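Local structure of peridinin-chlorophyll A protein (Amphidinium carterae, 2C9E) at the peridinin site. The protein harvests light for photosynthesis with bound peridinin and chlorophyll a, probably as a water-soluble antenna for the blue-green range. Sequence-based numbering; all coordinates share one arbitrary frame.

The peridinin site. Residues 32-33, 36-37, 44, 48, 116, 195, 197, 200, 203-204, 207, 297-298, 300-301, 304, 309-310, 313. With PID (peridinin), chain B.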
ATOM      1  N   TYR A  32       0.252  -1.652 -15.283  1.00 19.00           N
ATOM      2  CA  TYR A  32       0.442  -3.002 -14.763  1.00 19.24           C
ATOM      3  C   TYR A  32      -0.411  -3.232 -13.494  1.00 17.76           C
ATOM      4  O   TYR A  32      -1.068  -4.248 -13.388  1.00 15.70           O
ATOM      5  CB  TYR A  32       1.902  -3.258 -14.435  1.00 20.92           C
ATOM      6  CG  TYR A  32       2.105  -4.463 -13.579  1.00 20.12           C
ATOM      7  CD1 TYR A  32       2.198  -5.735 -14.153  1.00 21.98           C
ATOM      8  CD2 TYR A  32       2.151  -4.354 -12.175  1.00 20.60           C
ATOM      9  CE1 TYR A  32       2.323  -6.880 -13.359  1.00 19.85           C
ATOM     10  CE2 TYR A  32       2.269  -5.514 -11.356  1.00 19.52           C
ATOM     11  CZ  TYR A  32       2.360  -6.774 -11.953  1.00 20.40           C
ATOM     12  OH  TYR A  32       2.509  -7.932 -11.183  1.00 19.17           O
ATOM     13  N   ILE A  33      -0.408  -2.293 -12.545  1.00 16.35           N
ATOM     14  CA  ILE A  33      -1.201  -2.479 -11.320  1.00 18.06           C
ATOM     15  C   ILE A  33      -2.692  -2.579 -11.649  1.00 19.82           C
ATOM     16  O   ILE A  33      -3.387  -3.461 -11.143  1.00 18.89           O
ATOM     17  CB  ILE A  33      -0.986  -1.355 -10.309  1.00 17.42           C
ATOM     18  CG1 ILE A  33       0.483  -1.279  -9.923  1.00 17.19           C
ATOM     19  CG2 ILE A  33      -1.860  -1.602  -9.088  1.00 18.30           C
ATOM     20  CD1 ILE A  33       0.891  -0.046  -9.160  1.00 19.45           C
ATOM     21  N   ALA A  36      -3.071  -6.042 -13.419  1.00 28.24           N
ATOM     22  CA  ALA A  36      -2.413  -7.243 -12.917  1.00 30.31           C
ATOM     23  C   ALA A  36      -3.304  -8.451 -12.560  1.00 30.72           C
ATOM     24  O   ALA A  36      -2.981  -9.578 -12.899  1.00 30.27           O
ATOM     25  CB  ALA A  36      -1.559  -6.904 -11.760  1.00 30.66           C
ATOM     26  N   SER A  37      -4.411  -8.237 -11.873  1.00 31.68           N
ATOM     27  CA  SER A  37      -5.217  -9.386 -11.528  1.00 35.21           C
ATOM     28  C   SER A  37      -6.042  -9.919 -12.702  1.00 36.50           C
ATOM     29  O   SER A  37      -6.496 -11.040 -12.653  1.00 39.92           O
ATOM     30  CB  SER A  37      -6.091  -9.079 -10.301  1.00 33.46           C
ATOM     31  OG  SER A  37      -7.112  -8.202 -10.630  1.00 36.17           O
ATOM     32  N   ALA A  44      -2.435 -12.803  -8.006  1.00 19.15           N
ATOM     33  CA  ALA A  44      -2.358 -11.405  -7.549  1.00 18.11           C
ATOM     34  C   ALA A  44      -2.809 -11.310  -6.096  1.00 19.37           C
ATOM     35  O   ALA A  44      -2.180 -10.626  -5.280  1.00 18.19           O
ATOM     36  CB  ALA A  44      -3.242 -10.502  -8.447  1.00 18.34           C
ATOM     37  N   VAL A  48      -0.457 -10.315  -2.703  1.00 18.06           N
ATOM     38  CA  VAL A  48      -0.734  -9.249  -1.737  1.00 18.06           C
ATOM     39  C   VAL A  48      -0.651  -9.827  -0.320  1.00 18.96           C
ATOM     40  O   VAL A  48      -0.140  -9.171   0.603  1.00 17.28           O
ATOM     41  CB  VAL A  48      -2.091  -8.661  -1.993  1.00 18.55           C
ATOM     42  CG1 VAL A  48      -2.558  -7.819  -0.786  1.00 17.82           C
ATOM     43  CG2 VAL A  48      -2.025  -7.854  -3.233  1.00 16.28           C
ATOM     44  N   PHE A 116       4.231 -11.566  -7.769  1.00 17.74           N
ATOM     45  CA  PHE A 116       3.184 -10.905  -8.561  1.00 19.96           C
ATOM     46  C   PHE A 116       3.103 -11.376 -10.018  1.00 21.11           C
ATOM     47  O   PHE A 116       4.099 -11.626 -10.639  1.00 19.61           O
ATOM     48  CB  PHE A 116       3.367  -9.367  -8.522  1.00 18.31           C
ATOM     49  CG  PHE A 116       2.926  -8.760  -7.222  1.00 16.87           C
ATOM     50  CD1 PHE A 116       3.813  -8.633  -6.159  1.00 15.12           C
ATOM     51  CD2 PHE A 116       1.585  -8.443  -7.021  1.00 15.26           C
ATOM     52  CE1 PHE A 116       3.361  -8.214  -4.903  1.00 14.31           C
ATOM     53  CE2 PHE A 116       1.119  -8.030  -5.793  1.00 15.78           C
ATOM     54  CZ  PHE A 116       1.987  -7.913  -4.723  1.00 15.73           C
ATOM     55  N   LEU A 195     -19.725  -8.406  -5.358  1.00 19.18           N
ATOM     56  CA  LEU A 195     -18.711  -7.857  -6.269  1.00 20.41           C
ATOM     57  C   LEU A 195     -17.641  -8.849  -6.591  1.00 19.14           C
ATOM     58  O   LEU A 195     -17.449  -9.798  -5.845  1.00 21.08           O
ATOM     59  CB  LEU A 195     -18.084  -6.606  -5.646  1.00 20.63           C
ATOM     60  CG  LEU A 195     -19.077  -5.467  -5.305  1.00 21.11           C
ATOM     61  CD1 LEU A 195     -18.381  -4.440  -4.375  1.00 21.55           C
ATOM     62  CD2 LEU A 195     -19.559  -4.794  -6.631  1.00 19.22           C
ATOM     63  N   TRP A 197     -13.955  -9.103  -6.591  1.00 19.77           N
ATOM     64  CA  TRP A 197     -12.788  -8.375  -6.136  1.00 17.87           C
ATOM     65  C   TRP A 197     -11.542  -8.645  -6.921  1.00 17.53           C
ATOM     66  O   TRP A 197     -10.509  -7.978  -6.718  1.00 15.11           O
ATOM     67  CB  TRP A 197     -12.569  -8.613  -4.624  1.00 18.18           C
ATOM     68  CG  TRP A 197     -13.767  -8.105  -3.839  1.00 17.06           C
ATOM     69  CD1 TRP A 197     -14.968  -8.713  -3.720  1.00 15.36           C
ATOM     70  CD2 TRP A 197     -13.883  -6.853  -3.166  1.00 17.04           C
ATOM     71  NE1 TRP A 197     -15.830  -7.930  -3.012  1.00 17.14           N
ATOM     72  CE2 TRP A 197     -15.194  -6.775  -2.657  1.00 17.15           C
ATOM     73  CE3 TRP A 197     -12.997  -5.779  -2.934  1.00 19.15           C
ATOM     74  CZ2 TRP A 197     -15.658  -5.669  -1.933  1.00 17.08           C
ATOM     75  CZ3 TRP A 197     -13.461  -4.668  -2.203  1.00 17.63           C
ATOM     76  CH2 TRP A 197     -14.784  -4.631  -1.717  1.00 17.88           C
ATOM     77  N   SER A 200     -12.282  -5.564 -10.537  1.00 28.84           N
ATOM     78  CA  SER A 200     -13.049  -4.383 -10.175  1.00 29.39           C
ATOM     79  C   SER A 200     -12.695  -3.278 -11.136  1.00 27.71           C
ATOM     80  O   SER A 200     -11.715  -2.583 -10.982  1.00 27.10           O
ATOM     81  CB  SER A 200     -12.757  -3.951  -8.738  1.00 32.08           C
ATOM     82  OG  SER A 200     -11.392  -4.093  -8.431  1.00 37.46           O
ATOM     83  N   ILE A 203     -12.052   0.605  -9.892  1.00 20.64           N
ATOM     84  CA  ILE A 203     -10.809   0.779  -9.156  1.00 19.01           C
ATOM     85  C   ILE A 203      -9.620   0.663 -10.082  1.00 20.52           C
ATOM     86  O   ILE A 203      -8.646   1.433  -9.975  1.00 19.34           O
ATOM     87  CB  ILE A 203     -10.739  -0.265  -7.997  1.00 21.62           C
ATOM     88  CG1 ILE A 203     -11.834   0.058  -6.976  1.00 19.98           C
ATOM     89  CG2 ILE A 203      -9.368  -0.245  -7.286  1.00 19.70           C
ATOM     90  CD1 ILE A 203     -11.442   1.199  -6.037  1.00 23.00           C
ATOM     91  N   SER A 204      -9.686  -0.277 -11.025  1.00 19.30           N
ATOM     92  CA  SER A 204      -8.589  -0.430 -11.959  1.00 20.20           C
ATOM     93  C   SER A 204      -8.479   0.805 -12.818  1.00 22.10           C
ATOM     94  O   SER A 204      -7.373   1.336 -13.031  1.00 19.67           O
ATOM     95  CB  SER A 204      -8.784  -1.647 -12.875  1.00 20.65           C
ATOM     96  OG  SER A 204      -8.557  -2.817 -12.126  1.00 24.85           O
ATOM     97  N   ILE A 207      -6.822   3.604 -10.781  1.00 20.78           N
ATOM     98  CA  ILE A 207      -5.398   3.395 -10.633  1.00 20.66           C
ATOM     99  C   ILE A 207      -4.640   3.682 -11.939  1.00 22.70           C
ATOM    100  O   ILE A 207      -3.567   4.293 -11.937  1.00 22.43           O
ATOM    101  CB  ILE A 207      -5.132   1.943 -10.182  1.00 21.75           C
ATOM    102  CG1 ILE A 207      -5.658   1.747  -8.738  1.00 20.25           C
ATOM    103  CG2 ILE A 207      -3.661   1.588 -10.377  1.00 16.89           C
ATOM    104  CD1 ILE A 207      -5.599   0.288  -8.257  1.00 18.00           C
ATOM    105  N   GLN A 297     -16.267   7.408  -6.224  1.00 19.28           N
ATOM    106  CA  GLN A 297     -17.297   6.904  -5.330  1.00 22.01           C
ATOM    107  C   GLN A 297     -18.687   6.827  -5.982  1.00 22.71           C
ATOM    108  O   GLN A 297     -19.440   5.894  -5.666  1.00 23.56           O
ATOM    109  CB  GLN A 297     -17.374   7.727  -4.049  1.00 22.18           C
ATOM    110  CG  GLN A 297     -16.041   7.811  -3.283  1.00 21.17           C
ATOM    111  CD  GLN A 297     -15.462   6.439  -2.930  1.00 20.19           C
ATOM    112  OE1 GLN A 297     -16.125   5.611  -2.325  1.00 18.67           O
ATOM    113  NE2 GLN A 297     -14.216   6.206  -3.321  1.00 22.93           N
ATOM    114  N   MET A 298     -19.051   7.787  -6.855  1.00 23.31           N
ATOM    115  CA  MET A 298     -20.351   7.712  -7.548  1.00 24.29           C
ATOM    116  C   MET A 298     -20.341   6.455  -8.436  1.00 22.70           C
ATOM    117  O   MET A 298     -21.283   5.698  -8.456  1.00 23.43           O
ATOM    118  CB  MET A 298     -20.614   8.911  -8.463  1.00 27.81           C
ATOM    119  CG  MET A 298     -21.302  10.094  -7.815  1.00 36.08           C
ATOM    120  SD  MET A 298     -22.891   9.668  -7.026  1.00 44.91           S
ATOM    121  CE  MET A 298     -22.840  10.683  -5.572  1.00 41.89           C
ATOM    122  N   LEU A 300     -18.569   3.647  -8.045  1.00 22.72           N
ATOM    123  CA  LEU A 300     -18.626   2.453  -7.185  1.00 22.59           C
ATOM    124  C   LEU A 300     -20.091   2.283  -6.695  1.00 24.32           C
ATOM    125  O   LEU A 300     -20.671   1.173  -6.769  1.00 23.42           O
ATOM    126  CB  LEU A 300     -17.641   2.601  -5.988  1.00 22.26           C
ATOM    127  CG  LEU A 300     -16.151   2.462  -6.421  1.00 21.70           C
ATOM    128  CD1 LEU A 300     -15.244   2.987  -5.340  1.00 19.10           C
ATOM    129  CD2 LEU A 300     -15.828   0.967  -6.765  1.00 19.66           C
ATOM    130  N   PHE A 301     -20.691   3.386  -6.222  1.00 24.90           N
ATOM    131  CA  PHE A 301     -22.105   3.410  -5.779  1.00 25.29           C
ATOM    132  C   PHE A 301     -23.055   2.945  -6.924  1.00 26.80           C
ATOM    133  O   PHE A 301     -24.000   2.210  -6.679  1.00 25.97           O
ATOM    134  CB  PHE A 301     -22.485   4.836  -5.369  1.00 24.05           C
ATOM    135  CG  PHE A 301     -23.940   5.029  -5.087  1.00 26.25           C
ATOM    136  CD1 PHE A 301     -24.636   4.147  -4.233  1.00 26.83           C
ATOM    137  CD2 PHE A 301     -24.621   6.125  -5.608  1.00 27.68           C
ATOM    138  CE1 PHE A 301     -26.000   4.358  -3.888  1.00 25.68           C
ATOM    139  CE2 PHE A 301     -25.997   6.352  -5.262  1.00 29.27           C
ATOM    140  CZ  PHE A 301     -26.676   5.457  -4.393  1.00 26.48           C
ATOM    141  N   ASN A 304     -23.664  -0.767  -7.133  1.00 25.35           N
ATOM    142  CA  ASN A 304     -24.320  -1.432  -6.027  1.00 24.70           C
ATOM    143  C   ASN A 304     -25.850  -1.253  -6.014  1.00 25.27           C
ATOM    144  O   ASN A 304     -26.383  -0.389  -6.677  1.00 23.12           O
ATOM    145  CB  ASN A 304     -23.762  -0.896  -4.712  1.00 23.79           C
ATOM    146  CG  ASN A 304     -22.288  -1.218  -4.525  1.00 24.08           C
ATOM    147  OD1 ASN A 304     -21.826  -2.237  -5.018  1.00 23.87           O
ATOM    148  ND2 ASN A 304     -21.545  -0.356  -3.801  1.00 17.19           N
ATOM    149  N   ALA A 309     -27.024   0.052  -0.267  1.00 28.73           N
ATOM    150  CA  ALA A 309     -25.893   0.945  -0.021  1.00 27.24           C
ATOM    151  C   ALA A 309     -26.268   2.096   0.895  1.00 28.22           C
ATOM    152  O   ALA A 309     -25.496   2.476   1.762  1.00 26.06           O
ATOM    153  CB  ALA A 309     -25.335   1.475  -1.301  1.00 23.25           C
ATOM    154  N   LYS A 310     -27.448   2.671   0.671  1.00 30.49           N
ATOM    155  CA  LYS A 310     -27.945   3.750   1.516  1.00 30.38           C
ATOM    156  C   LYS A 310     -28.158   3.220   2.913  1.00 29.20           C
ATOM    157  O   LYS A 310     -27.815   3.869   3.877  1.00 28.20           O
ATOM    158  CB  LYS A 310     -29.241   4.319   0.937  1.00 32.20           C
ATOM    159  CG  LYS A 310     -28.948   5.304  -0.193  1.00 35.03           C
ATOM    160  CD  LYS A 310     -30.152   5.629  -1.084  1.00 39.18           C
ATOM    161  CE  LYS A 310     -29.703   6.557  -2.238  1.00 40.22           C
ATOM    162  NZ  LYS A 310     -30.513   6.354  -3.499  1.00 44.50           N
ATOM    163  N   TYR A 313     -24.780   2.902   4.497  1.00 26.43           N
ATOM    164  CA  TYR A 313     -24.232   4.206   4.858  1.00 27.32           C
ATOM    165  C   TYR A 313     -24.708   4.596   6.261  1.00 29.17           C
ATOM    166  O   TYR A 313     -23.945   5.195   7.051  1.00 29.34           O
ATOM    167  CB  TYR A 313     -24.692   5.268   3.880  1.00 26.79           C
ATOM    168  CG  TYR A 313     -24.209   6.670   4.234  1.00 29.14           C
ATOM    169  CD1 TYR A 313     -22.866   7.038   4.058  1.00 27.62           C
ATOM    170  CD2 TYR A 313     -25.098   7.643   4.742  1.00 28.07           C
ATOM    171  CE1 TYR A 313     -22.439   8.326   4.366  1.00 27.27           C
ATOM    172  CE2 TYR A 313     -24.662   8.928   5.066  1.00 25.36           C
ATOM    173  CZ  TYR A 313     -23.340   9.265   4.872  1.00 27.03           C
ATOM    174  OH  TYR A 313     -22.895  10.553   5.143  1.00 26.39           O
TER
HETATM  175  C1  PID B1333     -22.281   7.818  -2.493  1.00 29.59           C
HETATM  176  C2  PID B1333     -23.330   8.929  -2.586  1.00 30.54           C
HETATM  177  C3  PID B1333     -24.088   9.086  -1.265  1.00 30.55           C
HETATM  178  C4  PID B1333     -24.728   7.747  -0.894  1.00 30.57           C
HETATM  179  C5  PID B1333     -23.736   6.610  -0.625  1.00 30.91           C
HETATM  180  C6  PID B1333     -22.516   6.626  -1.561  1.00 29.74           C
HETATM  181  C7  PID B1333     -21.960   5.373  -1.845  1.00 27.75           C
HETATM  182  C8  PID B1333     -20.626   5.032  -1.618  1.00 25.56           C
HETATM  183  C9  PID B1333     -20.036   3.794  -1.888  1.00 24.20           C
HETATM  184  C10 PID B1333     -20.621   2.651  -2.422  1.00 22.47           C
HETATM  185  C11 PID B1333     -18.738   3.527  -1.751  1.00 23.18           C
HETATM  186  C12 PID B1333     -18.489   2.295  -2.200  1.00 24.17           C
HETATM  187  C13 PID B1333     -17.204   1.772  -2.359  1.00 21.21           C
HETATM  188  C14 PID B1333     -16.840   0.517  -2.848  1.00 22.28           C
HETATM  189  C15 PID B1333     -15.481   0.220  -2.965  1.00 21.43           C
HETATM  190  C16 PID B1333     -14.933  -0.951  -3.488  1.00 18.94           C
HETATM  191  C17 PID B1333     -13.548  -1.094  -3.564  1.00 18.68           C
HETATM  192  C18 PID B1333     -12.919  -2.200  -4.132  1.00 13.97           C
HETATM  193  C19 PID B1333     -11.530  -2.308  -4.201  1.00 16.11           C
HETATM  194  C20 PID B1333     -10.910  -3.386  -4.835  1.00 13.46           C
HETATM  195  C21 PID B1333      -9.530  -3.551  -4.972  1.00 17.17           C
HETATM  196  C22 PID B1333      -9.092  -4.643  -5.715  1.00 13.46           C
HETATM  197  C23 PID B1333      -7.863  -4.965  -6.023  1.00 19.34           C
HETATM  198  C24 PID B1333      -6.682  -5.261  -6.512  1.00 17.34           C
HETATM  199  C25 PID B1333      -5.675  -6.194  -5.822  1.00 18.39           C
HETATM  200  C26 PID B1333      -4.220  -5.780  -6.090  1.00 20.69           C
HETATM  201  C27 PID B1333      -3.959  -5.470  -7.572  1.00 20.89           C
HETATM  202  C28 PID B1333      -4.850  -4.284  -7.954  1.00 17.64           C
HETATM  203  C29 PID B1333      -6.319  -4.706  -7.897  1.00 17.03           C
HETATM  204  C30 PID B1333      -1.692  -6.048  -8.066  1.00 21.34           C
HETATM  205  C31 PID B1333      -0.256  -5.649  -8.413  1.00 21.87           C
HETATM  206  CM1 PID B1333     -21.531   7.579  -3.805  1.00 28.17           C
HETATM  207  CM2 PID B1333     -24.554   5.326  -0.786  1.00 29.10           C
HETATM  208  CM3 PID B1333     -23.254   6.711   0.826  1.00 30.15           C
HETATM  209  CM4 PID B1333     -17.891  -0.536  -3.211  1.00 20.23           C
HETATM  210  CM5 PID B1333      -8.529  -2.628  -4.264  1.00 12.33           C
HETATM  211  CM6 PID B1333      -5.922  -6.208  -4.312  1.00 13.94           C
HETATM  212  CM7 PID B1333      -5.890  -7.600  -6.394  1.00 15.65           C
HETATM  213  CM8 PID B1333      -7.208  -3.511  -8.253  1.00 14.25           C
HETATM  214  O1  PID B1333     -21.573   7.669  -1.258  1.00 29.52           O
HETATM  215  O2  PID B1333     -25.175   9.984  -1.499  1.00 33.16           O
HETATM  216  O3  PID B1333     -21.810   2.489  -2.687  1.00 23.22           O
HETATM  217  O4  PID B1333     -19.652   1.708  -2.614  1.00 23.30           O
HETATM  218  O5  PID B1333      -6.475  -5.740  -8.871  1.00 17.72           O
HETATM  219  O6  PID B1333      -2.607  -5.065  -7.840  1.00 20.71           O
HETATM  220  O7  PID B1333      -2.012  -7.233  -8.007  1.00 24.10           O
HETATM  221  O   HOH W   1      -5.142  -5.530 -11.342  1.00 18.25           O
HETATM  222  O   HOH W   2      -9.050  -6.617  -8.792  1.00 20.92           O
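Peridinin lies almost wholly buried in a long pocket of this helical light-harvesting protein, and Phe301 of helix 293-302 exemplifies how one side chain can grip two parts of a carotenoid. Its CG stands anti to the backbone N (chi1 172°), carrying the ring toward the epoxide end. Phe301 CB packs 3.3 Å from peridinin CM1, the methyl on epoxide carbon C1, and CG stays beside CM1 and C7. Beyond the branch, CD2 stays by CM1, whereas CD1 turns to the lactone carbonyl O3 and to CM2 of the gem-dimethyl pair; Phe301 CE1 follows peridinin CM2 at 3.6 Å, and CZ barely touches it. Ala309 CB abuts the ring edge in plane. An alanine at Phe301 would probably loosen the epoxide ring relative to the lactone, since the ring contacts to CM1, C7, CM2 and O3 would vanish. The other gem-dimethyl methyl, peridinin CM3, meets Tyr313 CD1 at 3.3 Å. Asn304 helps hold the lactone: ND2 donates to peridinin O3 (3.1 Å, 150° at H), which lies close to the amide plane, and this might polarise the conjugated carbonyl. Along the polyene, the benzo rim of Trp197 lies on one side; Leu300 CD1 and Ile203 CG1 (3.7 Å from peridinin C19) lie opposite. At the allenic end, Ser37 OG donates to peridinin's tertiary hydroxyl O5 (3.1 Å), which also hydrogen-bonds two waters, one bonded to Ile33 O (2.7 Å), the other to Trp197 O (2.9 Å).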